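Local coordinates for DUF4442 domain-containing protein (Pseudomonas aeruginosa, PDB 1SH8) that is of unknown function but probably acts as a thioesterase of the hot-dog fold, at residues R23-R27 with L38-G42; L31-V36 with A67-S72; S124-Q128 with A138-A142. The contacts are given in a common frame with arbitrary orientation. Residue numbers count along the deposited sequence, not the author numbering.

Contact 1. Residues R23-R27 with L38-G42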
loop_
_atom_site.group_PDB
_atom_site.type_symbol
_atom_site.label_atom_id
_atom_site.label_comp_id
_atom_site.label_asym_id
_atom_site.label_seq_id
_atom_site.Cartn_x
_atom_site.Cartn_y
_atom_site.Cartn_z
ATOM N N ARG A 23 -9.827 7.280 -7.757
ATOM C CA ARG A 23 -8.922 8.362 -8.152
ATOM C C ARG A 23 -7.670 7.878 -8.884
ATOM O O ARG A 23 -7.069 8.639 -9.643
ATOM C CB ARG A 23 -8.490 9.182 -6.930
ATOM C CG ARG A 23 -9.613 9.913 -6.208
ATOM C CD ARG A 23 -9.058 10.965 -5.237
ATOM N NE ARG A 23 -8.212 10.409 -4.178
ATOM C CZ ARG A 23 -8.652 10.018 -2.982
ATOM N NH1 ARG A 23 -9.944 10.114 -2.678
ATOM N NH2 ARG A 23 -7.795 9.550 -2.080
ATOM N N SER A 24 -7.275 6.627 -8.658
ATOM C CA SER A 24 -6.083 6.080 -9.309
ATOM C C SER A 24 -6.341 5.643 -10.749
ATOM O O SER A 24 -5.403 5.420 -11.511
ATOM C CB SER A 24 -5.537 4.883 -8.526
ATOM O OG SER A 24 -6.303 3.717 -8.780
ATOM N N GLY A 25 -7.611 5.501 -11.114
ATOM C CA GLY A 25 -7.943 5.091 -12.468
ATOM C C GLY A 25 -7.877 3.589 -12.707
ATOM O O GLY A 25 -7.905 3.135 -13.855
ATOM N N LEU A 26 -7.788 2.813 -11.631
ATOM C CA LEU A 26 -7.727 1.361 -11.749
ATOM C C LEU A 26 -8.916 0.835 -12.541
ATOM O O LEU A 26 -10.052 1.269 -12.331
ATOM C CB LEU A 26 -7.704 0.716 -10.359
ATOM C CG LEU A 26 -7.662 -0.813 -10.345
ATOM C CD1 LEU A 26 -6.813 -1.302 -9.182
ATOM C CD2 LEU A 26 -9.082 -1.358 -10.275
ATOM N N ARG A 27 -8.650 -0.095 -13.456
ATOM C CA ARG A 27 -9.698 -0.682 -14.283
ATOM C C ARG A 27 -9.731 -2.202 -14.164
ATOM O O ARG A 27 -8.689 -2.855 -14.053
ATOM C CB ARG A 27 -9.491 -0.290 -15.745
ATOM C CG ARG A 27 -9.524 1.212 -15.979
ATOM C CD ARG A 27 -10.942 1.744 -15.905
ATOM N NE ARG A 27 -11.724 1.259 -17.035
ATOM C CZ ARG A 27 -13.037 1.417 -17.172
ATOM N NH1 ARG A 27 -13.741 2.053 -16.240
ATOM N NH2 ARG A 27 -13.648 0.934 -18.247
ATOM N N LEU A 38 -6.995 -7.096 -13.098
ATOM C CA LEU A 38 -7.072 -5.644 -12.989
ATOM C C LEU A 38 -5.888 -4.972 -13.671
ATOM O O LEU A 38 -4.837 -5.589 -13.865
ATOM C CB LEU A 38 -7.092 -5.232 -11.512
ATOM C CG LEU A 38 -7.999 -6.019 -10.557
ATOM C CD1 LEU A 38 -7.769 -5.512 -9.135
ATOM C CD2 LEU A 38 -9.464 -5.869 -10.957
ATOM N N ARG A 39 -6.066 -3.701 -14.019
ATOM C CA ARG A 39 -5.022 -2.920 -14.673
ATOM C C ARG A 39 -4.896 -1.537 -14.037
ATOM O O ARG A 39 -5.893 -0.850 -13.827
ATOM C CB ARG A 39 -5.339 -2.751 -16.166
ATOM C CG ARG A 39 -4.270 -1.966 -16.937
ATOM C CD ARG A 39 -4.647 -1.744 -18.405
ATOM N NE ARG A 39 -5.719 -0.763 -18.555
ATOM C CZ ARG A 39 -6.960 -1.048 -18.936
ATOM N NH1 ARG A 39 -7.310 -2.297 -19.215
ATOM N NH2 ARG A 39 -7.856 -0.077 -19.038
ATOM N N MET A 40 -3.674 -1.131 -13.715
ATOM C CA MET A 40 -3.462 0.197 -13.150
ATOM C C MET A 40 -2.753 1.013 -14.227
ATOM O O MET A 40 -1.661 0.657 -14.669
ATOM C CB MET A 40 -2.596 0.144 -11.888
ATOM C CG MET A 40 -2.394 1.512 -11.213
ATOM S SD MET A 40 -3.888 2.222 -10.453
ATOM C CE MET A 40 -3.914 1.294 -8.927
ATOM N N PRO A 41 -3.380 2.110 -14.683
ATOM C CA PRO A 41 -2.736 2.924 -15.719
ATOM C C PRO A 41 -1.461 3.594 -15.212
ATOM O O PRO A 41 -1.381 4.002 -14.049
ATOM C CB PRO A 41 -3.824 3.933 -16.091
ATOM C CG PRO A 41 -4.588 4.100 -14.805
ATOM C CD PRO A 41 -4.689 2.672 -14.299
ATOM N N GLY A 42 -0.461 3.695 -16.084
ATOM C CA GLY A 42 0.783 4.328 -15.698
ATOM C C GLY A 42 0.572 5.821 -15.589
ATOM O O GLY A 42 1.121 6.479 -14.703
#
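R27, the first residue of strand 27-32, has both its backbone N and its O satisfied by one residue, R39. Its N donates to R39 O (2.9 Å, almost linear at 176°) and its O accepts from R39 N (2.8 Å), which makes R27 and R39 an antiparallel hydrogen-bonded pair with CA atoms 5.2 Å apart. The same two carbonyls also take CA-H...O contacts, L26 CA to R39 O at 3.5 Å and L38 CA to R27 O at 3.4 Å. M40 and L38 turn their own backbone groups to I97 and V99, so strand 35-40 is bonded along both edges. In this hot-dog fold the pairing starts strand 27-32 just after helix 19-24; G25, with positive phi, is the first residue to leave helical angles. P41 points its CB toward this segment and sets CD 3.3 Å from G25 O. One residue before G25, S24 OG is held by V21 O, receives a weak bond from L26 N (3.3 Å) and lies 3.3 Å from M40 SD. The CB atoms of R27 and R39 lie on the same sheet face, R27 CB 3.7 Å from R39 NH2 over the guanidinium, though the R27 chain then leads away to E15, while R39 is met by E29. On the buried side L26 CD1 packs on M40 CE at 3.9 Å, and both side chains reach L60 of helix 54-62.

Contact 2. Residues L31-V36 with A67-S72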
loop_
_atom_site.group_PDB
_atom_site.type_symbol
_atom_site.label_atom_id
_atom_site.label_comp_id
_atom_site.label_asym_id
_atom_site.label_seq_id
_atom_site.Cartn_x
_atom_site.Cartn_y
_atom_site.Cartn_z
ATOM N N LEU A 31 -13.811 -9.877 -14.397
ATOM C CA LEU A 31 -14.358 -10.088 -13.057
ATOM C C LEU A 31 -15.363 -11.231 -13.129
ATOM O O LEU A 31 -16.467 -11.065 -13.647
ATOM C CB LEU A 31 -15.056 -8.823 -12.546
ATOM C CG LEU A 31 -14.160 -7.622 -12.253
ATOM C CD1 LEU A 31 -15.021 -6.417 -11.918
ATOM C CD2 LEU A 31 -13.218 -7.949 -11.096
ATOM N N GLU A 32 -14.975 -12.391 -12.618
ATOM C CA GLU A 32 -15.848 -13.557 -12.634
ATOM C C GLU A 32 -15.637 -14.331 -11.339
ATOM O O GLU A 32 -14.635 -14.131 -10.640
ATOM C CB GLU A 32 -15.501 -14.459 -13.825
ATOM C CG GLU A 32 -15.344 -13.707 -15.140
ATOM C CD GLU A 32 -14.965 -14.608 -16.305
ATOM O OE1 GLU A 32 -14.113 -15.505 -16.128
ATOM O OE2 GLU A 32 -15.515 -14.400 -17.405
ATOM N N PRO A 33 -16.584 -15.214 -10.987
ATOM C CA PRO A 33 -16.403 -15.977 -9.752
ATOM C C PRO A 33 -15.060 -16.705 -9.820
ATOM O O PRO A 33 -14.776 -17.387 -10.804
ATOM C CB PRO A 33 -17.581 -16.946 -9.776
ATOM C CG PRO A 33 -18.652 -16.144 -10.463
ATOM C CD PRO A 33 -17.893 -15.499 -11.605
ATOM N N GLY A 34 -14.229 -16.534 -8.795
ATOM C CA GLY A 34 -12.940 -17.203 -8.765
ATOM C C GLY A 34 -11.815 -16.662 -9.638
ATOM O O GLY A 34 -10.722 -17.214 -9.619
ATOM N N TYR A 35 -12.060 -15.604 -10.406
ATOM C CA TYR A 35 -11.010 -15.045 -11.256
ATOM C C TYR A 35 -11.193 -13.566 -11.566
ATOM O O TYR A 35 -12.261 -13.139 -12.000
ATOM C CB TYR A 35 -10.911 -15.811 -12.582
ATOM C CG TYR A 35 -9.873 -15.227 -13.519
ATOM C CD1 TYR A 35 -8.505 -15.387 -13.266
ATOM C CD2 TYR A 35 -10.254 -14.465 -14.624
ATOM C CE1 TYR A 35 -7.539 -14.795 -14.092
ATOM C CE2 TYR A 35 -9.300 -13.865 -15.455
ATOM C CZ TYR A 35 -7.947 -14.036 -15.184
ATOM O OH TYR A 35 -7.010 -13.450 -16.006
ATOM N N VAL A 36 -10.134 -12.789 -11.352
ATOM C CA VAL A 36 -10.168 -11.360 -11.634
ATOM C C VAL A 36 -8.851 -10.925 -12.265
ATOM O O VAL A 36 -7.802 -11.536 -12.024
ATOM C CB VAL A 36 -10.392 -10.503 -10.344
ATOM C CG1 VAL A 36 -11.666 -10.946 -9.632
ATOM C CG2 VAL A 36 -9.185 -10.609 -9.412
ATOM N N ALA A 67 -11.816 -7.678 -4.950
ATOM C CA ALA A 67 -12.473 -7.972 -6.224
ATOM C C ALA A 67 -12.963 -9.423 -6.260
ATOM O O ALA A 67 -14.085 -9.686 -6.690
ATOM C CB ALA A 67 -11.522 -7.698 -7.396
ATOM N N LEU A 68 -12.125 -10.361 -5.817
ATOM C CA LEU A 68 -12.520 -11.776 -5.783
ATOM C C LEU A 68 -13.709 -11.954 -4.831
ATOM O O LEU A 68 -14.600 -12.763 -5.075
ATOM C CB LEU A 68 -11.349 -12.655 -5.328
ATOM C CG LEU A 68 -10.344 -13.025 -6.421
ATOM C CD1 LEU A 68 -9.074 -13.596 -5.793
ATOM C CD2 LEU A 68 -10.981 -14.033 -7.374
ATOM N N PHE A 69 -13.714 -11.190 -3.742
ATOM C CA PHE A 69 -14.815 -11.235 -2.780
ATOM C C PHE A 69 -16.115 -10.816 -3.485
ATOM O O PHE A 69 -17.153 -11.462 -3.338
ATOM C CB PHE A 69 -14.519 -10.283 -1.611
ATOM C CG PHE A 69 -15.752 -9.751 -0.924
ATOM C CD1 PHE A 69 -16.455 -10.531 -0.009
ATOM C CD2 PHE A 69 -16.219 -8.473 -1.211
ATOM C CE1 PHE A 69 -17.605 -10.042 0.611
ATOM C CE2 PHE A 69 -17.368 -7.976 -0.595
ATOM C CZ PHE A 69 -18.061 -8.763 0.317
ATOM N N LEU A 70 -16.048 -9.727 -4.245
ATOM C CA LEU A 70 -17.214 -9.227 -4.971
ATOM C C LEU A 70 -17.731 -10.201 -6.030
ATOM O O LEU A 70 -18.937 -10.278 -6.274
ATOM C CB LEU A 70 -16.893 -7.889 -5.645
ATOM C CG LEU A 70 -16.788 -6.661 -4.739
ATOM C CD1 LEU A 70 -16.274 -5.480 -5.541
ATOM C CD2 LEU A 70 -18.155 -6.345 -4.135
ATOM N N THR A 71 -16.833 -10.943 -6.668
ATOM C CA THR A 71 -17.270 -11.875 -7.702
ATOM C C THR A 71 -17.545 -13.288 -7.208
ATOM O O THR A 71 -18.201 -14.069 -7.903
ATOM C CB THR A 71 -16.226 -12.009 -8.833
ATOM O OG1 THR A 71 -15.059 -12.681 -8.335
ATOM C CG2 THR A 71 -15.846 -10.644 -9.382
ATOM N N SER A 72 -17.078 -13.614 -6.007
ATOM C CA SER A 72 -17.214 -14.978 -5.515
ATOM C C SER A 72 -18.083 -15.246 -4.293
ATOM O O SER A 72 -18.519 -16.382 -4.089
ATOM C CB SER A 72 -15.816 -15.545 -5.256
ATOM O OG SER A 72 -14.945 -15.228 -6.326
#
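A tight beta hairpin can be pinned to a helix by the helix's last two hydroxyl side chains. In the hot-dog fold the sheet wraps round a helix, and here the type II turn E32 to Y35, joining strands 27-32 and 35-40, is fixed to the C-terminal part of helix 64-72, which packs against the sheet. T71 adopts the p rotamer (chi1 69°), which brings OG1 to E32 O as a donor at 2.8 Å and leaves CG2 against L31 CB at 3.7 Å. S72 takes m instead (chi1 -44°); its OG donates back to L68 O (2.8 Å) and accepts G34 N at 2.9 Å, so one hydroxyl ties the turn to the preceding helical turn. L68 (m, t), its CB pointing sideways, makes van der Waals contact through CD2 with G34 C at 3.6 Å; G34 has positive phi at the third position of the turn. Away from the turn, along the strands, the packing is apolar. V36, in the m rotamer, aims its CB at the helix and sets CG1 3.9 Å from both A67 CB and L68 CD2, while L31 (m, t), its CB pointing sideways, brings CD2 within 4.1 Å of A67 CB. At the tip of the turn, P33 CA makes a CA-H...O contact of 3.2 Å with T71 O, a buried carbonyl.

Contact 3. Residues S124-Q128 with A138-A142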
loop_
_atom_site.group_PDB
_atom_site.type_symbol
_atom_site.label_atom_id
_atom_site.label_comp_id
_atom_site.label_asym_id
_atom_site.label_seq_id
_atom_site.Cartn_x
_atom_site.Cartn_y
_atom_site.Cartn_z
ATOM N N SER A 124 -5.408 -16.499 1.316
ATOM C CA SER A 124 -4.213 -15.759 0.938
ATOM C C SER A 124 -4.058 -15.709 -0.575
ATOM O O SER A 124 -4.613 -16.542 -1.297
ATOM C CB SER A 124 -2.974 -16.404 1.561
ATOM O OG SER A 124 -2.852 -17.755 1.154
ATOM N N LEU A 125 -3.317 -14.710 -1.046
ATOM C CA LEU A 125 -3.058 -14.551 -2.471
ATOM C C LEU A 125 -1.580 -14.208 -2.634
ATOM O O LEU A 125 -1.041 -13.381 -1.891
ATOM C CB LEU A 125 -3.915 -13.421 -3.063
ATOM C CG LEU A 125 -5.445 -13.546 -3.001
ATOM C CD1 LEU A 125 -6.092 -12.258 -3.510
ATOM C CD2 LEU A 125 -5.906 -14.731 -3.832
ATOM N N GLU A 126 -0.931 -14.870 -3.587
ATOM C CA GLU A 126 0.480 -14.635 -3.904
ATOM C C GLU A 126 0.453 -14.273 -5.381
ATOM O O GLU A 126 0.307 -15.143 -6.242
ATOM C CB GLU A 126 1.305 -15.898 -3.655
ATOM C CG GLU A 126 1.355 -16.280 -2.184
ATOM C CD GLU A 126 2.080 -17.583 -1.951
ATOM O OE1 GLU A 126 3.327 -17.595 -1.988
ATOM O OE2 GLU A 126 1.389 -18.599 -1.740
ATOM N N LEU A 127 0.599 -12.982 -5.658
ATOM C CA LEU A 127 0.482 -12.465 -7.011
ATOM C C LEU A 127 1.712 -11.815 -7.618
ATOM O O LEU A 127 2.636 -11.413 -6.914
ATOM C CB LEU A 127 -0.650 -11.435 -7.041
ATOM C CG LEU A 127 -1.904 -11.752 -6.217
ATOM C CD1 LEU A 127 -2.876 -10.582 -6.304
ATOM C CD2 LEU A 127 -2.551 -13.031 -6.724
ATOM N N GLN A 128 1.686 -11.704 -8.942
ATOM C CA GLN A 128 2.747 -11.053 -9.698
ATOM C C GLN A 128 2.118 -9.911 -10.482
ATOM O O GLN A 128 1.050 -10.067 -11.079
ATOM C CB GLN A 128 3.388 -12.007 -10.701
ATOM C CG GLN A 128 4.052 -13.222 -10.102
ATOM C CD GLN A 128 4.854 -13.981 -11.136
ATOM O OE1 GLN A 128 4.359 -14.279 -12.222
ATOM N NE2 GLN A 128 6.101 -14.295 -10.806
ATOM N N ALA A 138 6.747 -6.454 -9.693
ATOM C CA ALA A 138 6.567 -6.577 -8.250
ATOM C C ALA A 138 5.813 -7.867 -7.960
ATOM O O ALA A 138 5.095 -8.379 -8.816
ATOM C CB ALA A 138 5.787 -5.383 -7.711
ATOM N N GLU A 139 5.987 -8.387 -6.751
ATOM C CA GLU A 139 5.319 -9.611 -6.336
ATOM C C GLU A 139 4.803 -9.421 -4.918
ATOM O O GLU A 139 5.512 -8.894 -4.059
ATOM C CB GLU A 139 6.299 -10.787 -6.411
ATOM C CG GLU A 139 6.756 -11.074 -7.834
ATOM C CD GLU A 139 7.699 -12.256 -7.933
ATOM O OE1 GLU A 139 8.880 -12.118 -7.545
ATOM O OE2 GLU A 139 7.254 -13.329 -8.400
ATOM N N SER A 140 3.568 -9.847 -4.675
ATOM C CA SER A 140 2.957 -9.691 -3.358
ATOM C C SER A 140 2.457 -10.994 -2.741
ATOM O O SER A 140 2.209 -11.979 -3.436
ATOM C CB SER A 140 1.776 -8.715 -3.443
ATOM O OG SER A 140 0.740 -9.245 -4.260
ATOM N N ALA A 141 2.314 -10.974 -1.424
ATOM C CA ALA A 141 1.792 -12.103 -0.659
ATOM C C ALA A 141 0.894 -11.434 0.378
ATOM O O ALA A 141 1.351 -10.563 1.124
ATOM C CB ALA A 141 2.929 -12.871 0.021
ATOM N N ALA A 142 -0.377 -11.820 0.421
ATOM C CA ALA A 142 -1.305 -11.192 1.356
ATOM C C ALA A 142 -2.282 -12.149 2.020
ATOM O O ALA A 142 -2.666 -13.166 1.440
ATOM C CB ALA A 142 -2.081 -10.109 0.638
HETATM O O HOH W 1 -0.899 -10.659 -2.772
#
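Four backbone hydrogen bonds and one side-chain bond join S124-Q128 to A138-A142 within the beta hairpin of strands 120-130 and 136-148, part of the antiparallel sheet of the hot-dog fold. L125 and A142 bond to each other in both directions, L125 N to A142 O at 3.0 Å and A142 N to L125 O at 2.9 Å; L127 and S140 do the same, at 2.9 Å for both L127 N to S140 O and S140 N to L127 O. A water adds a bridge, donating to L125 O at 2.9 Å and hydrogen-bonded to S140 OG at 2.6 Å. Between the hydrogen-bonded pairs lies the non-hydrogen-bonded pair E126-A141, its CA atoms 4.3 Å apart. On the E126 face, Q128 NE2 donates to E139 OE2 at 2.8 Å, and the other carboxylate oxygen of E139 is engaged by R90 in a salt bridge. The strand axes approach to 4.7 Å and are antiparallel at 179°. The opposite face carries L125, L127, S140 and A142. There L127 packs on V99 and A101 of strand 97-102 and on P64, and L125 on L68, so both leucines lie on the side that helix 64-72 covers. Within the pair itself, L127 CB rests 3.8 Å from S140 OG.

In the fold
Two of the contacts lie on strand 35-40 and its neighbour, the third on the hairpin 120-130/136-148. Contacts 1 and 2, with centres about 17 Å apart, share strand 35-40: contact 1 pairs its far end with the start of strand 27-32, contact 2 fixes the turn between the same two strands to helix 64-72. They touch where L38 CD2 meets L31 CD2 at 4.3 Å. Contact 3 lies in another part of the curved sheet, its centre about 16 Å from that of contact 2, and L68 bridges the two through L68 CD1 to L125 CD2 (3.9 Å). Contacts 1 and 3 do not touch, their nearest atoms being about 8 Å apart. Contact 1 alone approaches the second subunit, through R23 and S24.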